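Local coordinates for protein beta-lactamase (Serratia marcescens, PDB 5GWA) that probably hydrolyses beta-lactam antibiotics to substituted beta-amino acids, as an extended-spectrum class A beta-lactamase that confers antibiotic resistance and is caught here with the inhibitor avibactam, at residues Ala20-Val24 against Val37-Tyr43; Asn140-Ala145 against Thr159-Thr163; Tyr14-Lys18 against Lys262-Ile267; Pro199-Lys203 against Thr230-Gly234. All coordinates share one frame. Where two conformers were deposited one is given. Residues are numbered along the deposited sequence.

Interaction 1: residues Ala20-Val24 against Val37-Tyr43. With NA (sodium ion), chain U; NA (sodium ion), chain K.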
# COMPACT_ATOMS: atom_id res chain seq x y z
N ALA A 20 -17.94 17.41 -4.99
CA ALA A 20 -16.82 17.40 -4.06
C ALA A 20 -16.64 18.80 -3.53
O ALA A 20 -17.08 19.78 -4.13
CB ALA A 20 -15.53 16.98 -4.77
N LYS A 21 -15.99 18.88 -2.37
CA LYS A 21 -15.62 20.15 -1.75
C LYS A 21 -14.16 20.39 -2.10
O LYS A 21 -13.28 19.69 -1.57
CB LYS A 21 -15.79 20.08 -0.23
CG LYS A 21 -15.44 21.42 0.42
CD LYS A 21 -15.33 21.41 1.94
CE LYS A 21 -16.66 21.65 2.63
NZ LYS A 21 -17.54 22.67 1.99
N VAL A 22 -13.91 21.37 -2.93
CA VAL A 22 -12.56 21.54 -3.50
C VAL A 22 -11.96 22.84 -2.99
O VAL A 22 -12.47 23.93 -3.23
CB VAL A 22 -12.57 21.53 -5.02
CG1 VAL A 22 -11.15 21.64 -5.57
CG2 VAL A 22 -13.24 20.26 -5.54
N GLY A 23 -10.85 22.73 -2.28
CA GLY A 23 -10.12 23.90 -1.78
C GLY A 23 -8.95 24.21 -2.66
O GLY A 23 -8.21 23.31 -3.04
N VAL A 24 -8.80 25.48 -3.00
CA VAL A 24 -7.73 25.90 -3.91
C VAL A 24 -7.00 27.10 -3.32
O VAL A 24 -7.63 28.05 -2.88
CB VAL A 24 -8.28 26.34 -5.27
CG1 VAL A 24 -7.12 26.74 -6.18
CG2 VAL A 24 -9.10 25.23 -5.89
N VAL A 37 -9.90 29.75 -3.20
CA VAL A 37 -11.24 29.25 -3.42
C VAL A 37 -11.60 28.27 -2.30
O VAL A 37 -10.84 27.34 -2.02
CB VAL A 37 -11.39 28.54 -4.78
CG1 VAL A 37 -12.79 27.98 -4.95
CG2 VAL A 37 -11.02 29.50 -5.90
N ASN A 38 -12.73 28.48 -1.63
CA ASN A 38 -13.21 27.60 -0.58
C ASN A 38 -12.15 27.40 0.50
O ASN A 38 -12.06 26.34 1.10
CB ASN A 38 -13.68 26.27 -1.16
CG ASN A 38 -14.80 26.44 -2.14
OD1 ASN A 38 -15.67 27.29 -1.97
ND2 ASN A 38 -14.79 25.64 -3.20
N GLU A 39 -11.42 28.46 0.81
CA GLU A 39 -10.21 28.34 1.62
C GLU A 39 -10.42 28.31 3.12
O GLU A 39 -9.46 28.08 3.86
CB GLU A 39 -9.18 29.42 1.26
CG GLU A 39 -9.49 30.81 1.83
CD GLU A 39 -10.54 31.61 1.09
OE1 GLU A 39 -11.16 31.16 0.09
OE2 GLU A 39 -10.74 32.77 1.55
N LYS A 40 -11.63 28.62 3.59
CA LYS A 40 -11.86 28.68 5.03
C LYS A 40 -12.24 27.30 5.60
O LYS A 40 -12.37 27.16 6.81
CB LYS A 40 -12.88 29.77 5.34
CG LYS A 40 -12.35 31.18 5.07
CD LYS A 40 -12.99 32.22 5.97
CE LYS A 40 -12.39 33.59 5.73
NZ LYS A 40 -11.12 33.72 6.51
N HIS A 41 -12.42 26.30 4.75
CA HIS A 41 -12.69 24.97 5.20
C HIS A 41 -11.42 24.26 5.64
O HIS A 41 -10.30 24.71 5.31
CB HIS A 41 -13.42 24.19 4.09
CG HIS A 41 -14.72 24.81 3.69
ND1 HIS A 41 -15.90 24.54 4.36
CD2 HIS A 41 -15.03 25.71 2.74
CE1 HIS A 41 -16.89 25.18 3.78
NE2 HIS A 41 -16.39 25.88 2.77
N HIS A 42 -11.59 23.14 6.34
CA HIS A 42 -10.47 22.31 6.77
C HIS A 42 -10.43 21.05 5.92
O HIS A 42 -11.39 20.30 5.85
CB HIS A 42 -10.60 21.96 8.24
CG HIS A 42 -10.35 23.13 9.13
ND1 HIS A 42 -10.37 23.06 10.51
CD2 HIS A 42 -10.05 24.41 8.83
CE1 HIS A 42 -10.07 24.24 11.01
NE2 HIS A 42 -9.86 25.08 10.02
N TYR A 43 -9.32 20.84 5.23
CA TYR A 43 -9.20 19.73 4.31
C TYR A 43 -8.24 18.70 4.87
O TYR A 43 -7.21 19.04 5.39
CB TYR A 43 -8.63 20.30 3.00
CG TYR A 43 -9.59 21.23 2.31
CD1 TYR A 43 -10.52 20.75 1.43
CD2 TYR A 43 -9.56 22.58 2.56
CE1 TYR A 43 -11.46 21.58 0.87
CE2 TYR A 43 -10.50 23.44 2.02
CZ TYR A 43 -11.44 22.93 1.15
OH TYR A 43 -12.36 23.77 0.58
NA NA U . -15.98 22.77 -4.47
NA NA K . -8.20 30.16 5.27
O HOH W 1 -16.99 21.33 -6.47
O HOH W 2 -9.02 32.77 5.25
O HOH W 3 -9.22 30.60 7.72
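Antiparallel strands pair here at the edge of the beta-lactamase sheet. V24 and V37 form a hydrogen-bonded pair, with V24 N to V37 O and V37 N to V24 O both 2.9 Å. Both valines adopt the t rotamer on the same face, V24 CB to V37 CB 3.8 Å. The strand pairing stops at N38, where a type I turn, N38 to H41, begins. The m rotamer of N38 lets ND2 donate to V22 O at 2.9 Å. Y43, also m, brings its ring against G23, with OH 3.3 Å from G23 CA. A side chain at 23 would clash with this ring. Y43 OH donates to N38 O (2.6 Å) and so ties the turn. K21 is extended at chi1 and chi2, then bends, placing CE over the H41 ring, 3.8 Å from its centroid, a CH-pi contact. Beyond the contact, strand 243-253 pairs with K21 and G23. V22 faces helix 257-276 and L15 of helix 4-15. Y43 packs on P164 of helix 164-175.

Interaction 2: residues Asn140-Ala145 against Thr159-Thr163. With NA (sodium ion), chain L.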
# COMPACT_ATOMS: atom_id res chain seq x y z
N ASN A 140 -3.24 27.49 10.93
CA ASN A 140 -4.27 26.71 10.19
C ASN A 140 -3.71 25.46 9.55
O ASN A 140 -4.24 24.99 8.53
CB ASN A 140 -5.01 27.54 9.17
CG ASN A 140 -6.10 28.39 9.80
OD1 ASN A 140 -6.57 28.08 10.90
ND2 ASN A 140 -6.37 29.50 9.20
N ILE A 141 -2.75 24.84 10.24
CA ILE A 141 -2.31 23.49 9.93
C ILE A 141 -2.34 22.68 11.22
O ILE A 141 -1.78 23.13 12.24
CB ILE A 141 -0.89 23.47 9.33
CG1 ILE A 141 -0.84 24.30 8.04
CG2 ILE A 141 -0.45 22.03 9.02
CD1 ILE A 141 0.51 24.49 7.41
N SER A 142 -2.89 21.47 11.15
CA SER A 142 -2.99 20.58 12.30
C SER A 142 -2.34 19.26 11.96
O SER A 142 -2.79 18.57 11.04
CB SER A 142 -4.45 20.38 12.69
OG SER A 142 -4.58 19.38 13.69
N ILE A 143 -1.32 18.89 12.71
CA ILE A 143 -0.64 17.60 12.53
C ILE A 143 -0.78 16.80 13.82
O ILE A 143 -0.17 17.15 14.86
CB ILE A 143 0.82 17.78 12.08
CG1 ILE A 143 0.86 18.48 10.71
CG2 ILE A 143 1.61 16.47 12.09
CD1 ILE A 143 2.19 19.04 10.29
N LYS A 144 -1.53 15.70 13.72
CA LYS A 144 -1.97 14.96 14.90
C LYS A 144 -1.72 13.46 14.82
O LYS A 144 -1.82 12.78 15.84
CB LYS A 144 -3.43 15.24 15.13
CG LYS A 144 -3.72 16.70 15.46
CD LYS A 144 -3.19 17.14 16.79
CE LYS A 144 -3.24 18.67 16.87
NZ LYS A 144 -2.93 19.15 18.25
N ALA A 145 -1.68 12.89 13.62
CA ALA A 145 -1.73 11.43 13.52
C ALA A 145 -0.72 10.93 12.51
O ALA A 145 -0.57 11.49 11.44
CB ALA A 145 -3.09 10.95 13.08
N THR A 159 -8.16 14.70 11.33
CA THR A 159 -7.39 15.41 12.35
C THR A 159 -6.11 16.01 11.83
O THR A 159 -5.50 16.87 12.47
CB THR A 159 -7.09 14.55 13.59
OG1 THR A 159 -6.16 13.50 13.28
CG2 THR A 159 -8.36 13.95 14.13
N ASN A 160 -5.65 15.51 10.68
CA ASN A 160 -4.52 16.07 9.97
C ASN A 160 -5.04 16.99 8.87
O ASN A 160 -5.20 16.58 7.72
CB ASN A 160 -3.68 14.99 9.33
CG ASN A 160 -2.90 14.17 10.31
OD1 ASN A 160 -2.39 14.68 11.31
ND2 ASN A 160 -2.73 12.92 10.01
N TRP A 161 -5.38 18.22 9.23
CA TRP A 161 -6.09 19.11 8.33
C TRP A 161 -5.33 20.38 8.04
O TRP A 161 -4.39 20.75 8.78
CB TRP A 161 -7.48 19.47 8.90
CG TRP A 161 -7.46 20.14 10.28
CD1 TRP A 161 -7.81 19.56 11.46
CD2 TRP A 161 -7.25 21.53 10.56
NE1 TRP A 161 -7.68 20.48 12.49
CE2 TRP A 161 -7.39 21.71 11.95
CE3 TRP A 161 -6.97 22.64 9.77
CZ2 TRP A 161 -7.18 22.94 12.57
CZ3 TRP A 161 -6.79 23.87 10.40
CH2 TRP A 161 -6.91 23.99 11.79
N THR A 162 -5.76 21.07 7.00
CA THR A 162 -5.16 22.32 6.62
C THR A 162 -6.16 23.22 5.93
O THR A 162 -7.11 22.73 5.30
CB THR A 162 -3.96 22.08 5.67
OG1 THR A 162 -3.19 23.28 5.55
CG2 THR A 162 -4.41 21.61 4.30
N THR A 163 -5.90 24.52 5.94
CA THR A 163 -6.49 25.38 4.95
C THR A 163 -5.58 25.42 3.73
O THR A 163 -4.40 25.17 3.81
CB THR A 163 -6.71 26.80 5.42
OG1 THR A 163 -5.46 27.38 5.80
CG2 THR A 163 -7.72 26.87 6.58
NA NA L . -4.98 29.94 6.62
O HOH W 4 -2.38 30.23 7.39
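This contact is part of a small three-stranded antiparallel sheet in which strand 161-162 lies between 43-44 and 141-142. The stretch between the two segments carries the glutamate and histidine of the avibactam pocket, E147 and H151, as in the omega loop of class A enzymes. I141 and T162 are a non-hydrogen-bonded pair, CA to CA 4.5 Å. S142 N donates to W161 O at 2.9 Å. The return bond, W161 N to S142 O, is weak at 3.2 Å. T163 N donates to N140 O, 3.1 Å.

Past S142 side-chain bonds take over. N160 OD1 accepts from K144 N (2.8 Å) and A145 N (3.0 Å). N160 ND2 donates to A145 O, 3.0 Å. One asparagine thus clamps the backbone of two residues. S142 OG donates to T159 O at 2.9 Å. S142 CB sits over the five-membered ring of W161, 3.4 Å from its centroid, in a CH-pi contact.

At the other end a sodium ion lies 2.7 Å from T163 OG1. T163 is the N-cap of helix 164-175, and its OG1 also bonds D165 and A166. I141 and I143 pack on helices 49-63 and 126-135. A145 and N160 touch M150 of helix 147-151. T162 pairs with Y43, and W161 stacks on H42.

Interaction 3: residues Tyr14-Lys18 against Lys262-Ile267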
# COMPACT_ATOMS: atom_id res chain seq x y z
N TYR A 14 -16.29 26.00 -13.10
CA TYR A 14 -15.83 24.62 -13.30
C TYR A 14 -16.27 23.67 -12.18
O TYR A 14 -16.67 22.52 -12.39
CB TYR A 14 -14.30 24.62 -13.47
CG TYR A 14 -13.69 23.23 -13.61
CD1 TYR A 14 -13.91 22.46 -14.74
CD2 TYR A 14 -13.03 22.63 -12.55
CE1 TYR A 14 -13.42 21.18 -14.84
CE2 TYR A 14 -12.50 21.37 -12.66
CZ TYR A 14 -12.72 20.64 -13.79
OH TYR A 14 -12.25 19.36 -13.89
N LEU A 15 -16.21 24.18 -10.96
CA LEU A 15 -16.48 23.39 -9.79
C LEU A 15 -17.97 23.18 -9.51
O LEU A 15 -18.34 22.29 -8.76
CB LEU A 15 -15.83 24.07 -8.59
CG LEU A 15 -14.33 23.90 -8.44
CD1 LEU A 15 -13.88 24.70 -7.21
CD2 LEU A 15 -13.95 22.43 -8.32
N LYS A 16 -18.82 23.95 -10.21
CA LYS A 16 -20.25 23.94 -9.96
C LYS A 16 -20.88 22.55 -10.01
O LYS A 16 -21.75 22.24 -9.19
CB LYS A 16 -20.98 24.84 -10.97
CG LYS A 16 -21.04 26.30 -10.57
CD LYS A 16 -21.60 27.17 -11.69
CE LYS A 16 -22.89 26.60 -12.27
NZ LYS A 16 -23.65 27.61 -13.05
N ASP A 17 -20.51 21.74 -10.99
CA ASP A 17 -21.12 20.42 -11.17
C ASP A 17 -20.28 19.26 -10.68
O ASP A 17 -20.58 18.10 -10.96
CB ASP A 17 -21.51 20.18 -12.62
CG ASP A 17 -20.33 20.09 -13.55
OD1 ASP A 17 -19.18 20.10 -13.06
OD2 ASP A 17 -20.54 20.04 -14.78
N LYS A 18 -19.24 19.56 -9.90
CA LYS A 18 -18.40 18.52 -9.34
C LYS A 18 -18.86 18.23 -7.93
O LYS A 18 -18.99 19.17 -7.11
CB LYS A 18 -16.92 18.94 -9.35
CG LYS A 18 -16.38 19.39 -10.69
CD LYS A 18 -16.39 18.25 -11.71
CE LYS A 18 -15.78 18.73 -13.02
NZ LYS A 18 -16.48 19.93 -13.56
N LYS A 262 -8.58 14.87 -12.49
CA LYS A 262 -8.81 15.83 -13.52
C LYS A 262 -9.19 17.20 -12.99
O LYS A 262 -8.75 18.21 -13.52
CB LYS A 262 -9.92 15.28 -14.44
CG LYS A 262 -10.26 16.17 -15.62
CD LYS A 262 -9.17 16.16 -16.67
CE LYS A 262 -9.35 15.01 -17.65
NZ LYS A 262 -8.17 14.85 -18.55
N ILE A 263 -9.90 17.23 -11.85
CA ILE A 263 -10.20 18.52 -11.22
C ILE A 263 -8.92 19.27 -10.88
O ILE A 263 -8.78 20.46 -11.18
CB ILE A 263 -11.05 18.35 -9.96
CG1 ILE A 263 -12.51 17.99 -10.34
CG2 ILE A 263 -11.07 19.62 -9.13
CD1 ILE A 263 -13.32 17.43 -9.22
N ILE A 264 -7.95 18.55 -10.31
CA ILE A 264 -6.67 19.19 -9.99
C ILE A 264 -5.95 19.67 -11.24
O ILE A 264 -5.46 20.81 -11.30
CB ILE A 264 -5.74 18.23 -9.20
CG1 ILE A 264 -6.46 17.74 -7.93
CG2 ILE A 264 -4.43 18.92 -8.85
CD1 ILE A 264 -5.73 16.66 -7.16
N ALA A 265 -5.94 18.81 -12.26
CA ALA A 265 -5.19 19.07 -13.49
C ALA A 265 -5.78 20.28 -14.22
O ALA A 265 -5.06 21.16 -14.69
CB ALA A 265 -5.20 17.82 -14.38
N GLU A 266 -7.11 20.34 -14.26
CA GLU A 266 -7.80 21.40 -14.98
C GLU A 266 -7.70 22.73 -14.24
O GLU A 266 -7.40 23.75 -14.86
CB GLU A 266 -9.26 21.06 -15.19
CG GLU A 266 -9.48 19.93 -16.18
CD GLU A 266 -9.42 20.38 -17.64
OE1 GLU A 266 -8.92 21.49 -17.94
OE2 GLU A 266 -9.86 19.58 -18.49
N ILE A 267 -7.80 22.71 -12.92
CA ILE A 267 -7.64 23.94 -12.13
C ILE A 267 -6.21 24.47 -12.29
O ILE A 267 -5.97 25.65 -12.53
CB ILE A 267 -8.02 23.75 -10.64
CG1 ILE A 267 -9.54 23.61 -10.51
CG2 ILE A 267 -7.54 24.91 -9.79
CD1 ILE A 267 -10.01 23.17 -9.16
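Y14 opens the contact in the last part of helix 4-15. In the class A beta-lactamase fold, this N-terminal helix and the C-terminal helix 257-276 pack on the same face of the five-stranded sheet. The contact therefore joins the N- and C-terminal helices. The CA-to-CB bond of Y14 points toward helix 257-276, and Y14 OH lies 3.5 Å from I263 CA, which is near the ring plane. Y14 CE2 is 4.1 Å from I263 CG1, and Y14 CD2 is 4.2 Å from I267 CG1. E266 CG is 3.6 Å from Y14 OH.

L15 follows and brings CD2 against both isoleucines. L15 CD2 is 4.1 Å from both I263 CG2 and I267 CD1. I263 and I267 are one helical turn apart, and both also rest on V22 of strand 21-28.

A type I turn follows, L15 to K18, in which K18 N donates to L15 O at 3.1 Å. D17 adds a salt bridge, its OD1 2.8 Å from K18 NZ. K18 turns back to the helix: its NZ also donates to Y14 O at 2.8 Å, while K18 CB touches I263 CD1 at 3.9 Å.

Interaction 4: residues Pro199-Lys203 against Thr230-Gly234. With NA (sodium ion), chain M.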
# COMPACT_ATOMS: atom_id res chain seq x y z
N PRO A 199 1.06 11.92 -11.44
CA PRO A 199 1.49 12.64 -12.62
C PRO A 199 0.35 13.22 -13.45
O PRO A 199 0.59 14.07 -14.30
CB PRO A 199 2.22 11.55 -13.42
CG PRO A 199 1.50 10.30 -13.02
CD PRO A 199 1.33 10.48 -11.54
N LYS A 200 -0.89 12.79 -13.18
CA LYS A 200 -2.07 13.40 -13.82
C LYS A 200 -2.85 14.33 -12.89
O LYS A 200 -3.97 14.70 -13.20
CB LYS A 200 -2.99 12.32 -14.41
CG LYS A 200 -2.25 11.38 -15.37
CD LYS A 200 -1.52 12.13 -16.47
CE LYS A 200 -1.72 11.50 -17.83
NZ LYS A 200 -0.81 10.34 -18.02
N ARG A 201 -2.14 14.89 -11.90
CA ARG A 201 -2.72 15.89 -11.00
C ARG A 201 -2.22 17.27 -11.38
O ARG A 201 -2.51 17.71 -12.48
CB ARG A 201 -2.50 15.48 -9.53
CG ARG A 201 -3.15 14.14 -9.21
CD ARG A 201 -3.11 13.77 -7.74
NE ARG A 201 -3.60 12.41 -7.53
CZ ARG A 201 -3.84 11.87 -6.33
NH1 ARG A 201 -3.62 12.55 -5.22
NH2 ARG A 201 -4.25 10.63 -6.25
N LEU A 202 -1.47 17.99 -10.54
CA LEU A 202 -1.00 19.30 -10.95
C LEU A 202 -0.33 19.30 -12.31
O LEU A 202 -0.53 20.23 -13.09
CB LEU A 202 -0.06 19.95 -9.93
CG LEU A 202 -0.68 20.33 -8.58
CD1 LEU A 202 0.38 20.70 -7.59
CD2 LEU A 202 -1.68 21.49 -8.72
N LYS A 203 0.52 18.31 -12.57
CA LYS A 203 1.28 18.18 -13.81
C LYS A 203 0.44 17.78 -15.03
O LYS A 203 0.91 17.83 -16.15
CB LYS A 203 2.39 17.14 -13.61
CG LYS A 203 3.53 17.61 -12.69
CD LYS A 203 4.45 16.46 -12.32
CE LYS A 203 5.23 15.95 -13.52
NZ LYS A 203 6.28 16.91 -13.93
N THR A 230 -8.25 13.79 -2.33
CA THR A 230 -7.40 13.62 -3.52
C THR A 230 -6.73 14.98 -3.72
O THR A 230 -7.35 15.97 -4.10
CB THR A 230 -8.24 13.26 -4.76
OG1 THR A 230 -9.07 12.15 -4.47
CG2 THR A 230 -7.35 12.90 -5.94
N ASN A 231 -5.42 15.04 -3.41
CA ASN A 231 -4.73 16.29 -3.22
C ASN A 231 -3.43 16.33 -4.03
O ASN A 231 -2.81 15.28 -4.25
CB ASN A 231 -4.31 16.45 -1.74
CG ASN A 231 -5.46 16.23 -0.75
OD1 ASN A 231 -6.62 16.59 -1.02
ND2 ASN A 231 -5.08 15.90 0.49
N ASP A 232 -2.96 17.55 -4.30
CA ASP A 232 -1.60 17.77 -4.84
C ASP A 232 -1.20 19.20 -4.50
O ASP A 232 -2.01 20.14 -4.62
CB ASP A 232 -1.59 17.49 -6.33
CG ASP A 232 -0.18 17.25 -6.88
OD1 ASP A 232 0.76 17.08 -6.05
OD2 ASP A 232 -0.07 17.17 -8.12
N ILE A 233 0.02 19.36 -3.98
CA ILE A 233 0.55 20.66 -3.54
C ILE A 233 1.95 20.83 -4.10
O ILE A 233 2.67 19.84 -4.22
CB ILE A 233 0.55 20.82 -2.00
CG1 ILE A 233 1.62 19.97 -1.32
CG2 ILE A 233 -0.82 20.48 -1.45
CD1 ILE A 233 1.80 20.32 0.14
N GLY A 234 2.34 22.05 -4.47
CA GLY A 234 3.71 22.21 -4.99
C GLY A 234 4.03 23.58 -5.47
O GLY A 234 3.25 24.52 -5.31
NA NA M . -1.99 10.91 -11.33
O HOH W 5 1.36 16.48 -10.49
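L202 N donates to D232 OD2 at 2.9 Å, holding the loop to strand 227-237 through one carboxylate oxygen. A water joins the same oxygen to K203 N, 2.9 Å from each. D232 OD1 is taken up by H214 of the neighbouring strand 212-218. R201 NH1 donates to N231 O at 3.0 Å, near the plane of the guanidinium. That group also bonds G217 O, S218 OG and E261. K200 N binds a sodium ion at 2.9 Å, and E261 binds the same ion.

In the class A fold, strand 212-218 carries the K(T/S)G motif, K215-T216-G217, along one wall of the active site. R201 belongs to the avibactam pocket beside this strand, and its ion pair to the inhibitor is long and weak.

Packing surrounds these bonds. T230 CG2 lies over one guanidinium face, 3.7 Å from R201 CZ. R201 CB and L202 CG each approach D232 OD2 to 3.3 Å. L202 CD1 packs on the strand backbone, 3.8 Å from I233 C and 3.9 Å from G234 N. L202 also packs on I246 of strand 243-253 and on I264 and C268 of helix 257-276.

In the fold
Interactions 1 and 4 lie on the same five-stranded sheet, with centres 15 Å apart and no touch. Interaction 3 bridges them on the helix side. Its L15 CD2 is 3.6 Å from V22 CG2 of interaction 1, and its A265 CB is 3.3 Å from R201 O of interaction 4. Interaction 2 joins interaction 1 through Y43 N and T162 O, 2.9 Å apart, a probable hydrogen bond. Interactions 2 and 3 stay apart, with centres 24 Å apart. The avibactam site lies nearest to interaction 4, which supplies R201. The N160 side chain is about 10 Å from a bound avibactam, and that of Y43 about 12 Å.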